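Local coordinates for putative cell invasion protein with MAC/Perforin domain (Bacteroides thetaiotaomicron VPI-5482, PDB 3KK7), which is of unconfirmed function but probably acts at membranes, as perforin-like MACPF proteins do, perhaps in cell invasion, at residues 491-495 with 532-538; 75-79 with 207-213; 394-398 with 409-415. One frame throughout, in Å; residues are numbered along the deposited sequence.

Contact 1. Residues 491-495 with 532-538; sequences YIYNP and LYQRYKI
The ring of Y491 carries a methyl of L532 over one face, where L532 CD2 lies 3.4 Å from Y491 CD1, while I538 sits at the ring edge, with I538 CG2 near the ring plane and 4.2 Å from Y491 CE1. Two residues on, the Y493 and Y536 rings form an offset edge-to-face pair, with centroids 5.6 Å apart and planes at 84°. Y493 presents the edge and Y536 the face, and Y493 CD2 lies 3.8 Å from Y536 CZ. The edge of Y536 is turned toward N494 and P495: the carbonyl O of N494 lies near the ring plane, 3.4 Å from Y536 CE2, and the phenol oxygen abuts the proline, Y536 OH lying 3.3 Å from P495 CB. Y493 reaches its partner with CG between its own backbone N and carbonyl carbon (chi1 67°). The course of the backbone separately sets Y493 CB 4.1 Å from L532 CD1. The two methyls of L532 are thus divided between the tyrosines, CD2 to Y491 and CD1 to Y493.

Y536 is the first residue to leave the helical conformation of 529-535, and its N still bonds L532 O at 2.8 Å. From this helix end L532 meets both Y491 and Y493, and Y536 meets Y493, on one face of the sheet in the D3 region. Strand 499-504 runs between strands 489-494 and 537-540, and its A502 touches both Y491 and I538.

Shape and aromatic packing, rather than polar pairing, join the two segments. The polar end of Y493 is satisfied beyond them, its OH bonding K525 O, so this tyrosine links the packed helix end to the loop leading toward the helix.

Contact 2. Residues 75-79 with 207-213; sequences AKYPV and SYGEFVL
Y77 turns the edge of its ring toward the face of Y208 in a partly buried, mainly apolar and aromatic contact of the MACPF domain, made where the chain turns a corner after strand 75-76 and meets the end of helix 201-208. The ring centroids are 5.4 Å apart and the planes are inclined at 66°, with Y77 CD2 above the rim of the Y208 ring rather than its centre. Closer still is the Y77 methylene, whose CB lies 3.4 Å from Y208 CE2. The same side of the Y77 ring also meets the helix backbone, S207 O lying in the ring plane 3.4 Å from Y77 CE2.

A water lying in the plane of the Y208 ring completes the grip: it accepts from Y208 OH at 2.7 Å and donates to P78 O, also at 2.7 Å, tying the phenol to the backbone just past the corner. V79 places CG2 beside its backbone N, anti to the carbonyl carbon, and this methyl fits between Y208 CD2 at 4.1 Å and V212 CG2 at 4.2 Å. A leucine in place of Y208, lacking ring and hydroxyl, would probably leave the Y77 edge less well packed and the water on P78 O more loosely held. At the other end, A75 CB rests 4.0 Å from L213 CD1.

S59 of strand 58-60 stitches the two segments together, its OG bonding both Y77 N and Y208 O. F192 of helix 190-198 adds a second edge-to-face partner to Y208. Beyond G209, whose positive phi takes the chain out of the helix, E210 and F211 form a classic beta bulge opposite Y60, and strand 211-218 continues into the sheet.

Contact 3. Residues 394-398 with 409-415; sequences YDIVP and IFSNPDA
P398 accepts a 3.0 Å hydrogen bond at its O from F410 N, with an N-H...O angle of 165°, in an antiparallel hairpin whose short strand segments 394-398 and 409-411 diverge strongly, their directions lying 130° apart. On the same residue pair the side chains cross at about a right angle, and the proline ring brings P398 CG to 3.8 Å from F410 CB. V397 directs its side chain at the partner strand, where V397 CG2 lies 3.8 Å from F410 O. Its other methyl meets I409 CG2, although the modelled separation is too short for the detail to be trusted.

D395 reaches across as the strands diverge. Its CG is anti to the backbone N (chi1 -169°), which carries the carboxylate across to the turn formed by 412-415. There D395 OD2 touches the methyl of A415, 3.2 Å from A415 CB, and receives a bond from a water at 2.5 Å, an unusually short distance. That water in turn accepts from N412 N at 2.9 Å, so it relays the carboxylate to a backbone N-H of the other segment. The second oxygen, OD1, takes a weak bond from the N-H of the adjoining I396. The turn is closed by its own bond, A415 N to N412 O at 2.8 Å.

Helix 429-443 covers part of this hairpin, with I439 on P398 and K443 on F410, while S411 OG, directed elsewhere, bonds N472 OD1. Direct backbone pairing thus gives way to a water-mediated link as the strands separate. The buried carboxylate has a methyl group against it, which might disfavour its charge; the water donating to OD2 and the weak I396 N-H bond probably help to stabilise it.

How the contacts relate
Following the chain from the N terminus, the three contacts close in series, none enclosing or crossing another. Contact 2 comes first and closes the longest loop, 127 residues between its segments, bringing the corner after strand 75-76 to the end of helix 201-208 and the start of strand 211-218 within the MACPF domain. Contact 3 then closes a short loop of 10 residues, the hairpin of the D2 region. Contact 1 comes last, bridging 36 residues to join a D3-region strand to the final helix and strand. Each contact therefore serves its own region. Contacts 1 and 3 have centres about 21 Å apart, whereas contacts 2 and 3 are about 39 Å apart.

Contact 1. Residues 491-495 with 532-538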
loop_
_atom_site.group_PDB
_atom_site.type_symbol
_atom_site.label_atom_id
_atom_site.label_comp_id
_atom_site.label_asym_id
_atom_site.label_seq_id
_atom_site.Cartn_x
_atom_site.Cartn_y
_atom_site.Cartn_z
ATOM N N TYR A 491 18.648 15.076 -3.371
ATOM C CA TYR A 491 19.169 14.180 -2.350
ATOM C C TYR A 491 20.321 14.920 -1.683
ATOM O O TYR A 491 21.339 15.227 -2.333
ATOM C CB TYR A 491 19.639 12.859 -2.950
ATOM C CG TYR A 491 18.548 12.034 -3.546
ATOM C CD1 TYR A 491 17.795 11.187 -2.751
ATOM C CD2 TYR A 491 18.255 12.090 -4.898
ATOM C CE1 TYR A 491 16.764 10.404 -3.283
ATOM C CE2 TYR A 491 17.222 11.307 -5.440
ATOM C CZ TYR A 491 16.487 10.473 -4.613
ATOM O OH TYR A 491 15.471 9.696 -5.094
ATOM N N ILE A 492 20.102 15.264 -0.411
ATOM C CA ILE A 492 21.092 15.925 0.431
ATOM C C ILE A 492 21.675 14.851 1.340
ATOM O O ILE A 492 20.952 14.217 2.103
ATOM C CB ILE A 492 20.474 17.074 1.231
ATOM C CG1 ILE A 492 19.712 17.984 0.265
ATOM C CG2 ILE A 492 21.542 17.855 1.958
ATOM C CD1 ILE A 492 19.321 19.346 0.834
ATOM N N TYR A 493 22.980 14.628 1.221
ATOM C CA TYR A 493 23.613 13.475 1.838
ATOM C C TYR A 493 24.855 13.866 2.583
ATOM O O TYR A 493 25.560 14.787 2.184
ATOM C CB TYR A 493 23.958 12.411 0.784
ATOM C CG TYR A 493 25.028 12.804 -0.214
ATOM C CD1 TYR A 493 24.711 13.576 -1.328
ATOM C CD2 TYR A 493 26.348 12.361 -0.065
ATOM C CE1 TYR A 493 25.674 13.911 -2.265
ATOM C CE2 TYR A 493 27.333 12.700 -0.992
ATOM C CZ TYR A 493 26.991 13.480 -2.087
ATOM O OH TYR A 493 27.957 13.833 -3.001
ATOM N N ASN A 494 25.085 13.154 3.682
ATOM C CA ASN A 494 26.259 13.330 4.530
ATOM C C ASN A 494 27.208 12.149 4.320
ATOM O O ASN A 494 26.960 11.057 4.846
ATOM C CB ASN A 494 25.829 13.409 5.991
ATOM C CG ASN A 494 26.977 13.741 6.923
ATOM O OD1 ASN A 494 28.063 13.158 6.836
ATOM N ND2 ASN A 494 26.734 14.671 7.831
ATOM N N PRO A 495 28.302 12.361 3.566
ATOM C CA PRO A 495 29.168 11.256 3.216
ATOM C C PRO A 495 30.146 10.835 4.324
ATOM O O PRO A 495 30.960 9.952 4.081
ATOM C CB PRO A 495 29.919 11.804 2.024
ATOM C CG PRO A 495 30.146 13.218 2.413
ATOM C CD PRO A 495 28.876 13.636 3.122
ATOM N N LEU A 532 23.951 5.793 -3.594
ATOM C CA LEU A 532 23.093 6.392 -2.588
ATOM C C LEU A 532 22.286 5.335 -1.842
ATOM O O LEU A 532 22.376 5.214 -0.624
ATOM C CB LEU A 532 22.163 7.417 -3.231
ATOM C CG LEU A 532 21.612 8.481 -2.285
ATOM C CD1 LEU A 532 22.795 9.258 -1.638
ATOM C CD2 LEU A 532 20.639 9.409 -3.054
ATOM N N TYR A 533 21.522 4.528 -2.559
ATOM C CA TYR A 533 20.664 3.579 -1.865
ATOM C C TYR A 533 21.393 2.350 -1.335
ATOM O O TYR A 533 20.852 1.622 -0.506
ATOM C CB TYR A 533 19.432 3.187 -2.707
ATOM C CG TYR A 533 19.663 2.556 -4.074
ATOM C CD1 TYR A 533 20.261 1.301 -4.205
ATOM C CD2 TYR A 533 19.189 3.168 -5.233
ATOM C CE1 TYR A 533 20.418 0.686 -5.452
ATOM C CE2 TYR A 533 19.360 2.566 -6.492
ATOM C CZ TYR A 533 19.978 1.324 -6.590
ATOM O OH TYR A 533 20.165 0.732 -7.818
ATOM N N GLN A 534 22.594 2.076 -1.815
ATOM C CA GLN A 534 23.328 0.926 -1.276
ATOM C C GLN A 534 24.066 1.279 0.007
ATOM O O GLN A 534 24.290 0.400 0.846
ATOM C CB GLN A 534 24.302 0.329 -2.292
ATOM C CG GLN A 534 23.592 -0.376 -3.400
ATOM C CD GLN A 534 24.497 -1.132 -4.302
ATOM O OE1 GLN A 534 25.724 -0.958 -4.306
ATOM N NE2 GLN A 534 23.903 -2.003 -5.080
ATOM N N ARG A 535 24.442 2.553 0.150
ATOM C CA ARG A 535 25.318 2.970 1.231
ATOM C C ARG A 535 24.724 4.025 2.138
ATOM O O ARG A 535 25.306 4.308 3.173
ATOM C CB ARG A 535 26.663 3.449 0.661
ATOM C CG ARG A 535 27.506 2.329 -0.059
ATOM C CD ARG A 535 28.870 2.843 -0.604
ATOM N NE ARG A 535 29.529 3.707 0.387
ATOM C CZ ARG A 535 30.494 4.597 0.134
ATOM N NH1 ARG A 535 31.000 4.741 -1.093
ATOM N NH2 ARG A 535 30.971 5.342 1.134
ATOM N N TYR A 536 23.575 4.599 1.785
ATOM C CA TYR A 536 22.949 5.615 2.638
ATOM C C TYR A 536 21.564 5.184 3.142
ATOM O O TYR A 536 20.940 4.282 2.586
ATOM C CB TYR A 536 22.869 6.966 1.911
ATOM C CG TYR A 536 24.220 7.598 1.651
ATOM C CD1 TYR A 536 25.037 7.132 0.635
ATOM C CD2 TYR A 536 24.677 8.664 2.415
ATOM C CE1 TYR A 536 26.284 7.699 0.386
ATOM C CE2 TYR A 536 25.934 9.258 2.172
ATOM C CZ TYR A 536 26.743 8.764 1.156
ATOM O OH TYR A 536 27.987 9.311 0.898
ATOM N N LYS A 537 21.141 5.797 4.243
ATOM C CA LYS A 537 19.767 5.756 4.696
ATOM C C LYS A 537 19.128 7.024 4.139
ATOM O O LYS A 537 19.659 8.113 4.293
ATOM C CB LYS A 537 19.691 5.764 6.221
ATOM C CG LYS A 537 20.193 4.473 6.928
ATOM C CD LYS A 537 19.238 3.280 6.728
ATOM C CE LYS A 537 19.802 2.013 7.374
ATOM N NZ LYS A 537 18.790 0.911 7.431
ATOM N N ILE A 538 18.011 6.873 3.456
ATOM C CA ILE A 538 17.345 7.988 2.821
ATOM C C ILE A 538 15.998 8.283 3.507
ATOM O O ILE A 538 15.150 7.394 3.658
ATOM C CB ILE A 538 17.101 7.715 1.318
ATOM C CG1 ILE A 538 18.410 7.364 0.592
ATOM C CG2 ILE A 538 16.473 8.936 0.670
ATOM C CD1 ILE A 538 18.158 6.787 -0.737
#

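Contact 2. Residues 75-79 with 207-213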
loop_
_atom_site.group_PDB
_atom_site.type_symbol
_atom_site.label_atom_id
_atom_site.label_comp_id
_atom_site.label_asym_id
_atom_site.label_seq_id
_atom_site.Cartn_x
_atom_site.Cartn_y
_atom_site.Cartn_z
ATOM N N ALA A 75 -7.282 -1.822 -11.227
ATOM C CA ALA A 75 -6.026 -1.210 -11.665
ATOM C C ALA A 75 -6.258 0.291 -11.713
ATOM O O ALA A 75 -7.202 0.735 -12.352
ATOM C CB ALA A 75 -5.644 -1.727 -13.038
ATOM N N LYS A 76 -5.435 1.081 -11.035
ATOM C CA LYS A 76 -5.717 2.513 -10.956
ATOM C C LYS A 76 -4.773 3.397 -11.765
ATOM O O LYS A 76 -5.131 3.804 -12.861
ATOM C CB LYS A 76 -5.787 2.955 -9.493
ATOM C CG LYS A 76 -6.977 2.374 -8.693
ATOM C CD LYS A 76 -8.367 2.918 -9.119
ATOM C CE LYS A 76 -9.471 2.129 -8.420
ATOM N NZ LYS A 76 -10.676 1.934 -9.274
ATOM N N TYR A 77 -3.591 3.712 -11.243
ATOM C CA TYR A 77 -2.650 4.576 -11.938
ATOM C C TYR A 77 -1.246 4.002 -11.985
ATOM O O TYR A 77 -0.864 3.135 -11.182
ATOM C CB TYR A 77 -2.566 5.940 -11.276
ATOM C CG TYR A 77 -3.887 6.625 -11.079
ATOM C CD1 TYR A 77 -4.507 7.307 -12.124
ATOM C CD2 TYR A 77 -4.513 6.611 -9.825
ATOM C CE1 TYR A 77 -5.709 7.944 -11.929
ATOM C CE2 TYR A 77 -5.722 7.234 -9.622
ATOM C CZ TYR A 77 -6.317 7.898 -10.669
ATOM O OH TYR A 77 -7.530 8.508 -10.450
ATOM N N PRO A 78 -0.455 4.499 -12.926
ATOM C CA PRO A 78 0.882 3.923 -13.034
ATOM C C PRO A 78 1.758 4.314 -11.864
ATOM O O PRO A 78 1.755 5.475 -11.467
ATOM C CB PRO A 78 1.457 4.516 -14.335
ATOM C CG PRO A 78 0.406 5.357 -14.951
ATOM C CD PRO A 78 -0.857 5.282 -14.110
ATOM N N VAL A 79 2.490 3.341 -11.324
ATOM C CA VAL A 79 3.542 3.599 -10.349
ATOM C C VAL A 79 4.904 3.519 -11.063
ATOM O O VAL A 79 5.737 4.438 -10.962
ATOM C CB VAL A 79 3.464 2.619 -9.196
ATOM C CG1 VAL A 79 4.660 2.751 -8.321
ATOM C CG2 VAL A 79 2.174 2.859 -8.437
ATOM N N SER A 207 -5.934 7.353 -3.291
ATOM C CA SER A 207 -5.984 7.590 -4.699
ATOM C C SER A 207 -5.455 6.395 -5.533
ATOM O O SER A 207 -6.123 5.973 -6.487
ATOM C CB SER A 207 -5.209 8.864 -4.997
ATOM O OG SER A 207 -5.058 8.942 -6.382
ATOM N N TYR A 208 -4.273 5.865 -5.176
ATOM C CA TYR A 208 -3.643 4.774 -5.924
ATOM C C TYR A 208 -4.126 3.361 -5.553
ATOM O O TYR A 208 -4.174 2.488 -6.416
ATOM C CB TYR A 208 -2.117 4.814 -5.753
ATOM C CG TYR A 208 -1.468 5.841 -6.625
ATOM C CD1 TYR A 208 -1.441 7.166 -6.247
ATOM C CD2 TYR A 208 -0.939 5.503 -7.864
ATOM C CE1 TYR A 208 -0.866 8.137 -7.060
ATOM C CE2 TYR A 208 -0.361 6.470 -8.684
ATOM C CZ TYR A 208 -0.338 7.775 -8.268
ATOM O OH TYR A 208 0.211 8.736 -9.036
ATOM N N GLY A 209 -4.501 3.143 -4.289
ATOM C CA GLY A 209 -4.627 1.789 -3.760
ATOM C C GLY A 209 -3.365 1.396 -2.990
ATOM O O GLY A 209 -2.503 2.239 -2.717
ATOM N N GLU A 210 -3.237 0.110 -2.674
ATOM C CA GLU A 210 -2.218 -0.351 -1.750
ATOM C C GLU A 210 -1.080 -1.140 -2.371
ATOM O O GLU A 210 -0.043 -1.314 -1.743
ATOM C CB GLU A 210 -2.872 -1.188 -0.643
ATOM C CG GLU A 210 -4.134 -0.534 0.026
ATOM C CD GLU A 210 -5.423 -1.010 -0.616
ATOM O OE1 GLU A 210 -5.392 -1.227 -1.832
ATOM O OE2 GLU A 210 -6.451 -1.215 0.064
ATOM N N PHE A 211 -1.245 -1.599 -3.605
ATOM C CA PHE A 211 -0.282 -2.523 -4.187
ATOM C C PHE A 211 0.074 -2.208 -5.625
ATOM O O PHE A 211 -0.639 -1.464 -6.315
ATOM C CB PHE A 211 -0.824 -3.935 -4.101
ATOM C CG PHE A 211 -1.000 -4.417 -2.692
ATOM C CD1 PHE A 211 0.083 -4.875 -1.973
ATOM C CD2 PHE A 211 -2.254 -4.422 -2.095
ATOM C CE1 PHE A 211 -0.069 -5.304 -0.670
ATOM C CE2 PHE A 211 -2.412 -4.861 -0.794
ATOM C CZ PHE A 211 -1.321 -5.297 -0.083
ATOM N N VAL A 212 1.205 -2.768 -6.064
ATOM C CA VAL A 212 1.645 -2.614 -7.459
ATOM C C VAL A 212 1.548 -3.947 -8.191
ATOM O O VAL A 212 2.001 -4.980 -7.694
ATOM C CB VAL A 212 3.059 -2.052 -7.550
ATOM C CG1 VAL A 212 3.404 -1.757 -8.978
ATOM C CG2 VAL A 212 3.164 -0.810 -6.727
ATOM N N LEU A 213 0.940 -3.917 -9.371
ATOM C CA LEU A 213 0.796 -5.126 -10.199
ATOM C C LEU A 213 2.149 -5.573 -10.814
ATOM O O LEU A 213 2.692 -4.877 -11.646
ATOM C CB LEU A 213 -0.239 -4.878 -11.325
ATOM C CG LEU A 213 -1.699 -4.803 -10.850
ATOM C CD1 LEU A 213 -2.581 -3.965 -11.795
ATOM C CD2 LEU A 213 -2.322 -6.206 -10.633
HETATM O O HOH W 1 0.609 7.915 -11.551
#

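Contact 3. Residues 394-398 with 409-415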
loop_
_atom_site.group_PDB
_atom_site.type_symbol
_atom_site.label_atom_id
_atom_site.label_comp_id
_atom_site.label_asym_id
_atom_site.label_seq_id
_atom_site.Cartn_x
_atom_site.Cartn_y
_atom_site.Cartn_z
ATOM N N TYR A 394 18.850 8.797 30.587
ATOM C CA TYR A 394 18.471 9.377 29.319
ATOM C C TYR A 394 19.514 10.338 28.765
ATOM O O TYR A 394 20.232 10.987 29.517
ATOM C CB TYR A 394 17.186 10.152 29.521
ATOM C CG TYR A 394 15.999 9.329 29.945
ATOM C CD1 TYR A 394 15.171 8.726 28.993
ATOM C CD2 TYR A 394 15.682 9.172 31.289
ATOM C CE1 TYR A 394 14.059 7.980 29.374
ATOM C CE2 TYR A 394 14.571 8.438 31.681
ATOM C CZ TYR A 394 13.761 7.846 30.720
ATOM O OH TYR A 394 12.664 7.110 31.094
ATOM N N ASP A 395 19.581 10.408 27.435
ATOM C CA ASP A 395 20.327 11.433 26.721
ATOM C C ASP A 395 19.305 12.493 26.282
ATOM O O ASP A 395 18.105 12.220 26.207
ATOM C CB ASP A 395 21.048 10.823 25.504
ATOM C CG ASP A 395 22.080 11.780 24.858
ATOM O OD1 ASP A 395 22.409 12.818 25.463
ATOM O OD2 ASP A 395 22.584 11.487 23.746
ATOM N N ILE A 396 19.783 13.704 26.015
ATOM C CA ILE A 396 18.938 14.785 25.510
ATOM C C ILE A 396 19.242 14.883 24.035
ATOM O O ILE A 396 20.391 15.021 23.644
ATOM C CB ILE A 396 19.250 16.114 26.201
ATOM C CG1 ILE A 396 18.988 15.990 27.699
ATOM C CG2 ILE A 396 18.405 17.244 25.619
ATOM C CD1 ILE A 396 19.546 17.147 28.516
ATOM N N VAL A 397 18.194 14.847 23.230
ATOM C CA VAL A 397 18.306 14.685 21.788
ATOM C C VAL A 397 17.334 15.611 21.004
ATOM O O VAL A 397 16.179 15.790 21.406
ATOM C CB VAL A 397 18.026 13.207 21.455
ATOM C CG1 VAL A 397 17.367 13.083 20.140
ATOM C CG2 VAL A 397 19.324 12.387 21.497
ATOM N N PRO A 398 17.805 16.210 19.891
ATOM C CA PRO A 398 16.882 16.882 18.994
ATOM C C PRO A 398 16.219 15.852 18.097
ATOM O O PRO A 398 16.908 14.973 17.585
ATOM C CB PRO A 398 17.791 17.794 18.177
ATOM C CG PRO A 398 19.102 17.136 18.185
ATOM C CD PRO A 398 19.197 16.309 19.415
ATOM N N ILE A 409 15.153 11.101 15.124
ATOM C CA ILE A 409 16.000 11.322 16.291
ATOM C C ILE A 409 17.438 11.495 15.826
ATOM O O ILE A 409 17.970 10.606 15.187
ATOM C CB ILE A 409 15.975 10.089 17.244
ATOM C CG1 ILE A 409 14.553 9.659 17.597
ATOM C CG2 ILE A 409 16.706 10.382 18.531
ATOM C CD1 ILE A 409 14.493 8.286 18.259
ATOM N N PHE A 410 18.049 12.639 16.142
ATOM C CA PHE A 410 19.484 12.896 15.867
ATOM C C PHE A 410 20.292 12.426 17.082
ATOM O O PHE A 410 20.595 13.197 17.996
ATOM C CB PHE A 410 19.746 14.381 15.668
ATOM C CG PHE A 410 19.072 14.992 14.466
ATOM C CD1 PHE A 410 18.210 14.291 13.657
ATOM C CD2 PHE A 410 19.285 16.323 14.176
ATOM C CE1 PHE A 410 17.603 14.912 12.559
ATOM C CE2 PHE A 410 18.683 16.938 13.084
ATOM C CZ PHE A 410 17.846 16.231 12.282
ATOM N N SER A 411 20.639 11.151 17.084
ATOM C CA SER A 411 21.259 10.524 18.247
ATOM C C SER A 411 22.745 10.740 18.314
ATOM O O SER A 411 23.380 11.031 17.298
ATOM C CB SER A 411 20.971 9.027 18.243
ATOM O OG SER A 411 20.696 8.591 16.921
ATOM N N ASN A 412 23.280 10.595 19.533
ATOM C CA ASN A 412 24.722 10.648 19.818
ATOM C C ASN A 412 25.147 9.237 20.226
ATOM O O ASN A 412 24.953 8.834 21.377
ATOM C CB ASN A 412 25.044 11.659 20.945
ATOM C CG ASN A 412 24.456 13.080 20.678
ATOM O OD1 ASN A 412 23.556 13.258 19.831
ATOM N ND2 ASN A 412 24.963 14.092 21.420
ATOM N N PRO A 413 25.715 8.465 19.283
ATOM C CA PRO A 413 25.972 7.058 19.589
ATOM C C PRO A 413 27.005 6.872 20.709
ATOM O O PRO A 413 27.039 5.810 21.332
ATOM C CB PRO A 413 26.452 6.492 18.249
ATOM C CG PRO A 413 27.049 7.651 17.536
ATOM C CD PRO A 413 26.259 8.853 17.967
ATOM N N ASP A 414 27.801 7.912 20.978
ATOM C CA ASP A 414 28.746 7.919 22.108
ATOM C C ASP A 414 28.093 8.246 23.459
ATOM O O ASP A 414 28.768 8.328 24.484
ATOM C CB ASP A 414 29.923 8.879 21.831
ATOM C CG ASP A 414 31.071 8.211 21.038
ATOM O OD1 ASP A 414 30.882 7.108 20.471
ATOM O OD2 ASP A 414 32.183 8.791 20.989
ATOM N N ALA A 415 26.779 8.420 23.457
ATOM C CA ALA A 415 26.036 8.668 24.678
ATOM C C ALA A 415 26.043 7.447 25.602
ATOM O O ALA A 415 25.930 7.615 26.813
ATOM C CB ALA A 415 24.596 9.089 24.348
HETATM O O HOH W 2 21.822 9.915 21.892
#